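Local coordinates for hypothetical protein VC0802 (Vibrio cholerae, PDB 1ZVP) that is of unknown function but is possibly a transport protein, built around two ACT domains, a fold that in relatives often senses small ligands such as amino acids, at residues 13-19 against 124-130; 23-29 against 51-57; 70-76 against 111-117. One frame throughout, in Å; residues are numbered along the deposited sequence.

In the fold
Interactions 2 and 3 are buried antiparallel strand pairs, one in each of two separate sheets, whereas interaction 1 is a surface contact that lays the chain before and within strand 17-19 against the end of helix 120-127. Interactions 1 and 3 meet in the same four-stranded sheet, where 17-19 runs beside 71-76: E18 N lies 2.9 Å from T75 O. Interaction 2, on the opposite side of the chain's centre from interaction 1, adjoins interaction 3 through the backbone of Y24 and F71 and a D23–K117 salt bridge. Backbone ladders and apolar side chains dominate the two strand pairs, both of which touch the second subunit. Interaction 1 has one good backbone hydrogen bond and otherwise packs mainly proline against leucine.

Interaction 1 (13-19 against 124-130); sequences QSMSPEL and LQALGEF
M15 N donates to L127 O at 2.8 Å (N-H...O 162°), so the last turn of helix 120-127 gives one of its terminal carbonyls to the chain entering strand 17-19. Beyond this bond the contact is mostly apolar, and P17 is wedged into it. Its CB, where the side chain begins, packs 3.8 Å from L124 CD2 and equally close to L127 CB. CG comes next, lodged 3.7 Å from L127 CB and beside the carbonyl oxygen of L124. CD closes the ring over the backbone of G128, 3.7 Å from its CA. The arrangement is a helix end packed beside an edge strand of the ACT-type sheet, with P17 and L127 also touching I74 of strand 71-76. L19 crosses L124 at about a right angle, its CB 4.0 Å from L124 CD1. Ahead of the strand, S14 forms an ST turn: OG, swung opposite its own backbone N (chi1 -179°), accepts from S16 N at 3.2 Å. Farther out, Q13 O and E129 O approach to 3.1 Å, and both oxygens accept from K94 NZ, Q13 O only weakly.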
loop_
_atom_site.group_PDB
_atom_site.type_symbol
_atom_site.label_atom_id
_atom_site.label_comp_id
_atom_site.label_asym_id
_atom_site.label_seq_id
_atom_site.Cartn_x
_atom_site.Cartn_y
_atom_site.Cartn_z
ATOM N N GLN D 13 -16.213 8.688 8.816
ATOM C CA GLN D 13 -16.995 7.604 8.235
ATOM C C GLN D 13 -16.380 6.242 8.486
ATOM O O GLN D 13 -15.181 6.130 8.697
ATOM C CB GLN D 13 -17.103 7.799 6.739
ATOM C CG GLN D 13 -18.016 8.920 6.340
ATOM C CD GLN D 13 -18.179 8.971 4.840
ATOM O OE1 GLN D 13 -18.864 8.121 4.252
ATOM N NE2 GLN D 13 -17.551 9.963 4.202
ATOM N N SER D 14 -17.213 5.210 8.444
ATOM C CA SER D 14 -16.763 3.829 8.516
ATOM C C SER D 14 -16.001 3.473 7.242
ATOM O O SER D 14 -16.349 3.948 6.146
ATOM C CB SER D 14 -17.968 2.900 8.699
ATOM O OG SER D 14 -17.576 1.542 8.789
ATOM N N MET D 15 -14.956 2.651 7.385
ATOM C CA MET D 15 -14.205 2.160 6.224
ATOM C C MET D 15 -14.785 0.847 5.724
ATOM O O MET D 15 -14.286 0.276 4.750
ATOM C CB MET D 15 -12.707 2.036 6.511
ATOM C CG MET D 15 -11.962 3.377 6.705
ATOM S SD MET D 15 -12.038 4.558 5.337
ATOM C CE MET D 15 -13.354 5.661 5.863
ATOM N N SER D 16 -15.866 0.409 6.383
ATOM C CA SER D 16 -16.518 -0.877 6.140
ATOM C C SER D 16 -15.527 -2.053 6.068
ATOM O O SER D 16 -15.480 -2.764 5.061
ATOM C CB SER D 16 -17.406 -0.812 4.888
ATOM O OG SER D 16 -18.556 -0.012 5.117
ATOM N N PRO D 17 -14.734 -2.261 7.143
ATOM C CA PRO D 17 -13.673 -3.267 7.107
ATOM C C PRO D 17 -14.169 -4.712 7.160
ATOM O O PRO D 17 -15.239 -4.996 7.703
ATOM C CB PRO D 17 -12.856 -2.945 8.355
ATOM C CG PRO D 17 -13.832 -2.388 9.289
ATOM C CD PRO D 17 -14.776 -1.579 8.449
ATOM N N GLU D 18 -13.393 -5.622 6.587
ATOM C CA GLU D 18 -13.685 -7.032 6.708
ATOM C C GLU D 18 -12.409 -7.817 6.915
ATOM O O GLU D 18 -11.428 -7.609 6.203
ATOM C CB GLU D 18 -14.454 -7.540 5.491
ATOM C CG GLU D 18 -13.965 -6.995 4.186
ATOM C CD GLU D 18 -14.551 -7.708 2.996
ATOM O OE1 GLU D 18 -13.927 -7.652 1.910
ATOM O OE2 GLU D 18 -15.631 -8.320 3.138
ATOM N N LEU D 19 -12.421 -8.691 7.916
ATOM C CA LEU D 19 -11.271 -9.528 8.238
ATOM C C LEU D 19 -11.262 -10.749 7.335
ATOM O O LEU D 19 -12.215 -11.523 7.335
ATOM C CB LEU D 19 -11.347 -9.999 9.690
ATOM C CG LEU D 19 -10.138 -10.033 10.624
ATOM C CD1 LEU D 19 -10.220 -11.277 11.470
ATOM C CD2 LEU D 19 -8.759 -9.910 9.941
ATOM N N LEU D 124 -10.238 -3.726 13.145
ATOM C CA LEU D 124 -11.653 -3.747 12.766
ATOM C C LEU D 124 -12.478 -2.682 13.469
ATOM O O LEU D 124 -13.255 -1.972 12.831
ATOM C CB LEU D 124 -12.277 -5.111 13.058
ATOM C CG LEU D 124 -11.965 -6.257 12.104
ATOM C CD1 LEU D 124 -12.745 -7.497 12.533
ATOM C CD2 LEU D 124 -12.270 -5.876 10.649
ATOM N N GLN D 125 -12.317 -2.595 14.786
ATOM C CA GLN D 125 -12.990 -1.593 15.603
ATOM C C GLN D 125 -12.643 -0.164 15.187
ATOM O O GLN D 125 -13.541 0.638 14.958
ATOM C CB GLN D 125 -12.663 -1.808 17.082
ATOM C CG GLN D 125 -13.426 -2.952 17.739
ATOM C CD GLN D 125 -12.731 -3.483 19.012
ATOM O OE1 GLN D 125 -12.779 -4.690 19.304
ATOM N NE2 GLN D 125 -12.073 -2.584 19.765
ATOM N N ALA D 126 -11.351 0.149 15.102
ATOM C CA ALA D 126 -10.885 1.448 14.630
ATOM C C ALA D 126 -11.446 1.794 13.243
ATOM O O ALA D 126 -12.004 2.873 13.043
ATOM C CB ALA D 126 -9.377 1.492 14.625
ATOM N N LEU D 127 -11.327 0.861 12.304
ATOM C CA LEU D 127 -11.713 1.090 10.913
ATOM C C LEU D 127 -13.214 1.193 10.695
ATOM O O LEU D 127 -13.656 1.816 9.736
ATOM C CB LEU D 127 -11.137 -0.005 10.012
ATOM C CG LEU D 127 -9.623 0.034 9.820
ATOM C CD1 LEU D 127 -9.111 -1.244 9.157
ATOM C CD2 LEU D 127 -9.222 1.270 9.039
ATOM N N GLY D 128 -13.985 0.582 11.589
ATOM C CA GLY D 128 -15.441 0.537 11.463
ATOM C C GLY D 128 -16.183 1.668 12.148
ATOM O O GLY D 128 -17.415 1.672 12.168
ATOM N N GLU D 129 -15.439 2.623 12.710
ATOM C CA GLU D 129 -16.024 3.767 13.430
ATOM C C GLU D 129 -16.695 4.765 12.483
ATOM O O GLU D 129 -16.108 5.151 11.460
ATOM C CB GLU D 129 -14.953 4.516 14.229
ATOM C CG GLU D 129 -14.506 3.855 15.512
ATOM C CD GLU D 129 -13.217 4.465 16.070
ATOM O OE1 GLU D 129 -12.577 5.314 15.388
ATOM O OE2 GLU D 129 -12.834 4.075 17.198
ATOM N N PHE D 130 -17.910 5.187 12.845
ATOM C CA PHE D 130 -18.669 6.199 12.093
ATOM C C PHE D 130 -19.351 7.243 12.999
ATOM O O PHE D 130 -19.694 6.956 14.154
ATOM C CB PHE D 130 -19.696 5.537 11.152
ATOM C CG PHE D 130 -20.791 4.783 11.866
ATOM C CD1 PHE D 130 -21.983 5.420 12.212
ATOM C CD2 PHE D 130 -20.634 3.434 12.179
ATOM C CE1 PHE D 130 -22.999 4.732 12.874
ATOM C CE2 PHE D 130 -21.645 2.735 12.841
ATOM C CZ PHE D 130 -22.832 3.388 13.194
#

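Interaction 2 (23-29 against 51-57); sequences DYVFCTV and LTLVLEA
V25, C27 and V29 pair with L55, L53 and L51 as the hydrogen-bonded sites of an antiparallel ladder that joins the edge strand 24-29 to strand 50-56, the middle strand of the three-stranded sheet in the N-terminal ACT region. Six backbone bonds join these pairs; a seventh, A57 N to D23 O at 2.7 Å, ends the ladder at the start of helix 57-61. Packing is densest around F26 and V54, which lie side by side and point the same way: V54 CG2 sits over one face of the F26 ring, 3.8 Å from its centroid and 15° off the normal. F71 and F114 meet the same ring edge-to-face. On the opposite side of the sheet, which carries V25, C27, V29, L51, L53 and L55, V29 CG2 bridges L51 CB (3.9 Å) and L53 CD1 (3.8 Å), and C27 SG reaches L55 CD1. The ends are looser, with D23, E56, A57 and T28 partly exposed. At one, D23 CB touches A57 CB, and E56 CG, anti to the carbonyl carbon (chi1 -89°), lies 4.1 Å from Y24 CE1. The other end faces the second subunit, whose Y108 N is hydrogen-bonded to T52 OG1. There a water lies between the two threonine hydroxyls, donating to T28 OG1 at 2.6 Å and accepting from T52 OG1 at 2.7 Å.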
loop_
_atom_site.group_PDB
_atom_site.type_symbol
_atom_site.label_atom_id
_atom_site.label_comp_id
_atom_site.label_asym_id
_atom_site.label_seq_id
_atom_site.Cartn_x
_atom_site.Cartn_y
_atom_site.Cartn_z
ATOM N N ASP D 23 -3.096 -16.173 7.966
ATOM C CA ASP D 23 -1.990 -15.433 8.586
ATOM C C ASP D 23 -0.964 -15.157 7.513
ATOM O O ASP D 23 -0.579 -16.060 6.778
ATOM C CB ASP D 23 -1.324 -16.220 9.724
ATOM C CG ASP D 23 -2.279 -16.559 10.867
ATOM O OD1 ASP D 23 -3.377 -15.954 10.995
ATOM O OD2 ASP D 23 -1.905 -17.455 11.656
ATOM N N TYR D 24 -0.517 -13.912 7.423
ATOM C CA TYR D 24 0.357 -13.514 6.341
ATOM C C TYR D 24 1.689 -13.059 6.881
ATOM O O TYR D 24 1.781 -12.663 8.035
ATOM C CB TYR D 24 -0.313 -12.440 5.454
ATOM C CG TYR D 24 -1.480 -13.011 4.666
ATOM C CD1 TYR D 24 -1.276 -13.644 3.437
ATOM C CD2 TYR D 24 -2.782 -12.951 5.172
ATOM C CE1 TYR D 24 -2.337 -14.194 2.737
ATOM C CE2 TYR D 24 -3.848 -13.496 4.479
ATOM C CZ TYR D 24 -3.620 -14.114 3.263
ATOM O OH TYR D 24 -4.683 -14.648 2.568
ATOM N N VAL D 25 2.717 -13.160 6.044
ATOM C CA VAL D 25 4.060 -12.730 6.390
ATOM C C VAL D 25 4.668 -11.979 5.215
ATOM O O VAL D 25 4.317 -12.232 4.064
ATOM C CB VAL D 25 4.970 -13.923 6.803
ATOM C CG1 VAL D 25 4.413 -14.629 8.024
ATOM C CG2 VAL D 25 5.166 -14.910 5.654
ATOM N N PHE D 26 5.562 -11.042 5.514
ATOM C CA PHE D 26 6.294 -10.316 4.484
ATOM C C PHE D 26 7.683 -10.908 4.343
ATOM O O PHE D 26 8.326 -11.230 5.338
ATOM C CB PHE D 26 6.397 -8.825 4.824
ATOM C CG PHE D 26 5.175 -8.019 4.451
ATOM C CD1 PHE D 26 5.254 -7.031 3.476
ATOM C CD2 PHE D 26 3.949 -8.233 5.089
ATOM C CE1 PHE D 26 4.134 -6.274 3.139
ATOM C CE2 PHE D 26 2.823 -7.486 4.752
ATOM C CZ PHE D 26 2.916 -6.505 3.780
ATOM N N CYS D 27 8.136 -11.058 3.103
ATOM C CA CYS D 27 9.436 -11.645 2.813
ATOM C C CYS D 27 10.092 -10.861 1.721
ATOM O O CYS D 27 9.418 -10.301 0.855
ATOM C CB CYS D 27 9.304 -13.082 2.311
ATOM S SG CYS D 27 8.460 -14.204 3.408
ATOM N N THR D 28 11.415 -10.838 1.759
ATOM C CA THR D 28 12.196 -10.377 0.636
ATOM C C THR D 28 13.018 -11.574 0.149
ATOM O O THR D 28 13.552 -12.345 0.953
ATOM C CB THR D 28 13.053 -9.145 1.007
ATOM O OG1 THR D 28 13.518 -8.504 -0.185
ATOM C CG2 THR D 28 14.234 -9.511 1.912
ATOM N N VAL D 29 13.066 -11.761 -1.164
ATOM C CA VAL D 29 13.802 -12.877 -1.752
ATOM C C VAL D 29 14.673 -12.421 -2.925
ATOM O O VAL D 29 14.599 -11.274 -3.363
ATOM C CB VAL D 29 12.857 -14.041 -2.193
ATOM C CG1 VAL D 29 12.234 -14.735 -0.990
ATOM C CG2 VAL D 29 11.790 -13.556 -3.157
ATOM N N LEU D 51 12.784 -8.937 -4.490
ATOM C CA LEU D 51 11.351 -9.205 -4.622
ATOM C C LEU D 51 10.698 -9.368 -3.266
ATOM O O LEU D 51 11.095 -10.232 -2.487
ATOM C CB LEU D 51 11.136 -10.470 -5.450
ATOM C CG LEU D 51 9.739 -10.895 -5.880
ATOM C CD1 LEU D 51 9.182 -9.986 -6.965
ATOM C CD2 LEU D 51 9.819 -12.316 -6.383
ATOM N N THR D 52 9.709 -8.522 -2.980
ATOM C CA THR D 52 8.850 -8.693 -1.798
ATOM C C THR D 52 7.756 -9.701 -2.130
ATOM O O THR D 52 7.091 -9.582 -3.163
ATOM C CB THR D 52 8.196 -7.351 -1.332
ATOM O OG1 THR D 52 9.207 -6.385 -1.017
ATOM C CG2 THR D 52 7.301 -7.561 -0.102
ATOM N N LEU D 53 7.589 -10.701 -1.269
ATOM C CA LEU D 53 6.461 -11.617 -1.373
ATOM C C LEU D 53 5.632 -11.503 -0.115
ATOM O O LEU D 53 6.183 -11.454 0.977
ATOM C CB LEU D 53 6.918 -13.072 -1.546
ATOM C CG LEU D 53 7.813 -13.475 -2.729
ATOM C CD1 LEU D 53 8.307 -14.924 -2.562
ATOM C CD2 LEU D 53 7.113 -13.282 -4.080
ATOM N N VAL D 54 4.314 -11.442 -0.271
ATOM C CA VAL D 54 3.401 -11.550 0.865
ATOM C C VAL D 54 2.712 -12.897 0.726
ATOM O O VAL D 54 2.057 -13.170 -0.270
ATOM C CB VAL D 54 2.374 -10.369 0.962
ATOM C CG1 VAL D 54 1.601 -10.435 2.264
ATOM C CG2 VAL D 54 3.070 -9.036 0.872
ATOM N N LEU D 55 2.892 -13.732 1.742
ATOM C CA LEU D 55 2.579 -15.145 1.674
ATOM C C LEU D 55 1.857 -15.573 2.923
ATOM O O LEU D 55 2.079 -15.002 3.987
ATOM C CB LEU D 55 3.880 -15.955 1.617
ATOM C CG LEU D 55 4.812 -15.828 0.418
ATOM C CD1 LEU D 55 6.238 -16.062 0.835
ATOM C CD2 LEU D 55 4.399 -16.827 -0.631
ATOM N N GLU D 56 1.011 -16.593 2.786
ATOM C CA GLU D 56 0.473 -17.329 3.921
ATOM C C GLU D 56 1.615 -17.800 4.825
ATOM O O GLU D 56 2.675 -18.185 4.337
ATOM C CB GLU D 56 -0.323 -18.532 3.423
ATOM C CG GLU D 56 -1.783 -18.256 3.157
ATOM C CD GLU D 56 -2.694 -18.830 4.241
ATOM O OE1 GLU D 56 -3.658 -19.545 3.870
ATOM O OE2 GLU D 56 -2.447 -18.585 5.455
ATOM N N ALA D 57 1.396 -17.769 6.136
ATOM C CA ALA D 57 2.445 -18.057 7.113
ATOM C C ALA D 57 3.166 -19.384 6.871
ATOM O O ALA D 57 4.396 -19.417 6.805
ATOM C CB ALA D 57 1.887 -18.007 8.526
HETATM O O HOH W 1 11.901 -6.759 -1.163
#

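Interaction 3 (70-76 against 111-117); sequences LFSLITL and DHIFVQK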
loop_
_atom_site.group_PDB
_atom_site.type_symbol
_atom_site.label_atom_id
_atom_site.label_comp_id
_atom_site.label_asym_id
_atom_site.label_seq_id
_atom_site.Cartn_x
_atom_site.Cartn_y
_atom_site.Cartn_z
ATOM N N LEU D 70 3.571 -12.257 12.261
ATOM C CA LEU D 70 2.288 -12.628 11.662
ATOM C C LEU D 70 1.348 -11.443 11.452
ATOM O O LEU D 70 1.180 -10.603 12.341
ATOM C CB LEU D 70 1.577 -13.711 12.481
ATOM C CG LEU D 70 2.145 -15.124 12.614
ATOM C CD1 LEU D 70 1.068 -16.044 13.177
ATOM C CD2 LEU D 70 2.671 -15.670 11.304
ATOM N N PHE D 71 0.735 -11.409 10.266
ATOM C CA PHE D 71 -0.195 -10.362 9.855
ATOM C C PHE D 71 -1.604 -10.875 9.532
ATOM O O PHE D 71 -1.787 -11.958 8.969
ATOM C CB PHE D 71 0.362 -9.613 8.654
ATOM C CG PHE D 71 1.546 -8.749 8.974
ATOM C CD1 PHE D 71 1.376 -7.495 9.546
ATOM C CD2 PHE D 71 2.834 -9.183 8.688
ATOM C CE1 PHE D 71 2.466 -6.691 9.837
ATOM C CE2 PHE D 71 3.935 -8.381 8.976
ATOM C CZ PHE D 71 3.748 -7.132 9.549
ATOM N N SER D 72 -2.600 -10.081 9.908
ATOM C CA SER D 72 -3.968 -10.310 9.484
ATOM C C SER D 72 -4.296 -9.372 8.340
ATOM O O SER D 72 -3.725 -8.293 8.238
ATOM C CB SER D 72 -4.923 -10.077 10.636
ATOM O OG SER D 72 -4.714 -11.053 11.629
ATOM N N LEU D 73 -5.201 -9.798 7.472
ATOM C CA LEU D 73 -5.564 -9.005 6.307
ATOM C C LEU D 73 -6.990 -8.474 6.416
ATOM O O LEU D 73 -7.940 -9.226 6.626
ATOM C CB LEU D 73 -5.365 -9.799 5.015
ATOM C CG LEU D 73 -6.010 -9.233 3.752
ATOM C CD1 LEU D 73 -5.362 -7.928 3.322
ATOM C CD2 LEU D 73 -5.937 -10.257 2.652
ATOM N N ILE D 74 -7.101 -7.160 6.269
ATOM C CA ILE D 74 -8.357 -6.439 6.332
ATOM C C ILE D 74 -8.560 -5.722 5.001
ATOM O O ILE D 74 -7.685 -5.014 4.526
ATOM C CB ILE D 74 -8.385 -5.459 7.540
ATOM C CG1 ILE D 74 -8.402 -6.258 8.853
ATOM C CG2 ILE D 74 -9.571 -4.514 7.453
ATOM C CD1 ILE D 74 -7.997 -5.482 10.089
ATOM N N THR D 75 -9.703 -5.962 4.373
ATOM C CA THR D 75 -10.072 -5.229 3.176
ATOM C C THR D 75 -11.098 -4.161 3.534
ATOM O O THR D 75 -11.958 -4.372 4.384
ATOM C CB THR D 75 -10.618 -6.166 2.087
ATOM O OG1 THR D 75 -9.591 -7.083 1.703
ATOM C CG2 THR D 75 -11.067 -5.382 0.868
ATOM N N LEU D 76 -10.986 -3.007 2.892
ATOM C CA LEU D 76 -11.956 -1.941 3.053
ATOM C C LEU D 76 -12.962 -2.055 1.932
ATOM O O LEU D 76 -12.593 -1.955 0.770
ATOM C CB LEU D 76 -11.245 -0.596 3.002
ATOM C CG LEU D 76 -10.611 -0.049 4.275
ATOM C CD1 LEU D 76 -10.442 -1.069 5.408
ATOM C CD2 LEU D 76 -9.295 0.589 3.899
ATOM N N ASP D 111 -8.526 -1.100 -1.044
ATOM C CA ASP D 111 -7.331 -1.100 -0.217
ATOM C C ASP D 111 -7.329 -2.306 0.700
ATOM O O ASP D 111 -8.362 -2.690 1.252
ATOM C CB ASP D 111 -7.245 0.173 0.614
ATOM C CG ASP D 111 -6.973 1.387 -0.226
ATOM O OD1 ASP D 111 -5.880 1.457 -0.838
ATOM O OD2 ASP D 111 -7.849 2.281 -0.277
ATOM N N HIS D 112 -6.154 -2.892 0.856
ATOM C CA HIS D 112 -5.960 -4.044 1.718
ATOM C C HIS D 112 -4.910 -3.686 2.755
ATOM O O HIS D 112 -3.855 -3.142 2.429
ATOM C CB HIS D 112 -5.528 -5.256 0.889
ATOM C CG HIS D 112 -6.377 -5.483 -0.326
ATOM N ND1 HIS D 112 -7.566 -6.181 -0.283
ATOM C CD2 HIS D 112 -6.221 -5.083 -1.609
ATOM C CE1 HIS D 112 -8.100 -6.209 -1.492
ATOM N NE2 HIS D 112 -7.305 -5.550 -2.314
ATOM N N ILE D 113 -5.213 -3.967 4.012
ATOM C CA ILE D 113 -4.361 -3.536 5.098
ATOM C C ILE D 113 -3.875 -4.758 5.852
ATOM O O ILE D 113 -4.675 -5.597 6.253
ATOM C CB ILE D 113 -5.121 -2.572 6.035
ATOM C CG1 ILE D 113 -5.677 -1.393 5.237
ATOM C CG2 ILE D 113 -4.226 -2.060 7.156
ATOM C CD1 ILE D 113 -6.789 -0.710 5.933
ATOM N N PHE D 114 -2.560 -4.872 6.007
ATOM C CA PHE D 114 -1.963 -5.906 6.856
ATOM C C PHE D 114 -1.599 -5.300 8.203
ATOM O O PHE D 114 -0.760 -4.413 8.290
ATOM C CB PHE D 114 -0.748 -6.551 6.180
ATOM C CG PHE D 114 -1.088 -7.308 4.933
ATOM C CD1 PHE D 114 -1.318 -8.683 4.982
ATOM C CD2 PHE D 114 -1.204 -6.643 3.706
ATOM C CE1 PHE D 114 -1.664 -9.394 3.831
ATOM C CE2 PHE D 114 -1.533 -7.343 2.539
ATOM C CZ PHE D 114 -1.763 -8.727 2.598
ATOM N N VAL D 115 -2.271 -5.759 9.246
ATOM C CA VAL D 115 -1.945 -5.361 10.609
ATOM C C VAL D 115 -1.406 -6.578 11.366
ATOM O O VAL D 115 -1.652 -7.714 10.967
ATOM C CB VAL D 115 -3.170 -4.748 11.362
ATOM C CG1 VAL D 115 -3.734 -3.551 10.590
ATOM C CG2 VAL D 115 -4.248 -5.797 11.617
ATOM N N GLN D 116 -0.658 -6.341 12.441
ATOM C CA GLN D 116 -0.215 -7.408 13.328
ATOM C C GLN D 116 -1.397 -8.251 13.715
ATOM O O GLN D 116 -2.466 -7.718 14.010
ATOM C CB GLN D 116 0.405 -6.830 14.587
ATOM C CG GLN D 116 1.769 -6.229 14.380
ATOM C CD GLN D 116 2.234 -5.447 15.596
ATOM O OE1 GLN D 116 3.260 -4.770 15.553
ATOM N NE2 GLN D 116 1.478 -5.535 16.687
ATOM N N LYS D 117 -1.200 -9.565 13.721
ATOM C CA LYS D 117 -2.275 -10.511 13.965
ATOM C C LYS D 117 -2.998 -10.253 15.290
ATOM O O LYS D 117 -4.232 -10.350 15.359
ATOM C CB LYS D 117 -1.749 -11.945 13.901
ATOM C CG LYS D 117 -2.866 -12.969 13.883
ATOM C CD LYS D 117 -2.397 -14.345 14.264
ATOM C CE LYS D 117 -3.590 -15.273 14.369
ATOM N NZ LYS D 117 -3.151 -16.678 14.533
HETATM O O HOH W 2 -11.183 0.527 -0.348
#
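S72 with V115 and I74 with I113 are the hydrogen-bonded pairs of this antiparallel ladder, the shortest bond being I113 N to I74 O at 2.7 Å. K117 N extends it to L70 O. At the far end L76 N donates to D111 O, but the return link runs through a water that donates to L76 O and accepts from D111 N. The polar side chains meet at T75 and H112: T75 OG1 lies in the plane of the imidazole, 3.0 Å from H112 ND1, and either could be the donor. H112 NE2 is hydrogen-bonded to E47 of the second subunit, and F45 of that subunit stacks on the imidazole, so both nitrogens hold its rotation. Among the apolar contacts, L73 CD1 sits over one face of F114, 4.0 Å from the ring centroid; L73 CG, opposite the backbone N (chi1 166°), carries it there. L76 CD2 presses on I113 CD1 at 3.5 Å, tighter than usual. These are the two central strands of the ACT-type sheet, flanked by 17-19 beside 71-76 and by 103-106 beside 111-116. I74 and V115 pack on helix 120-127, L76 and I113 on F91 of helix 87-96.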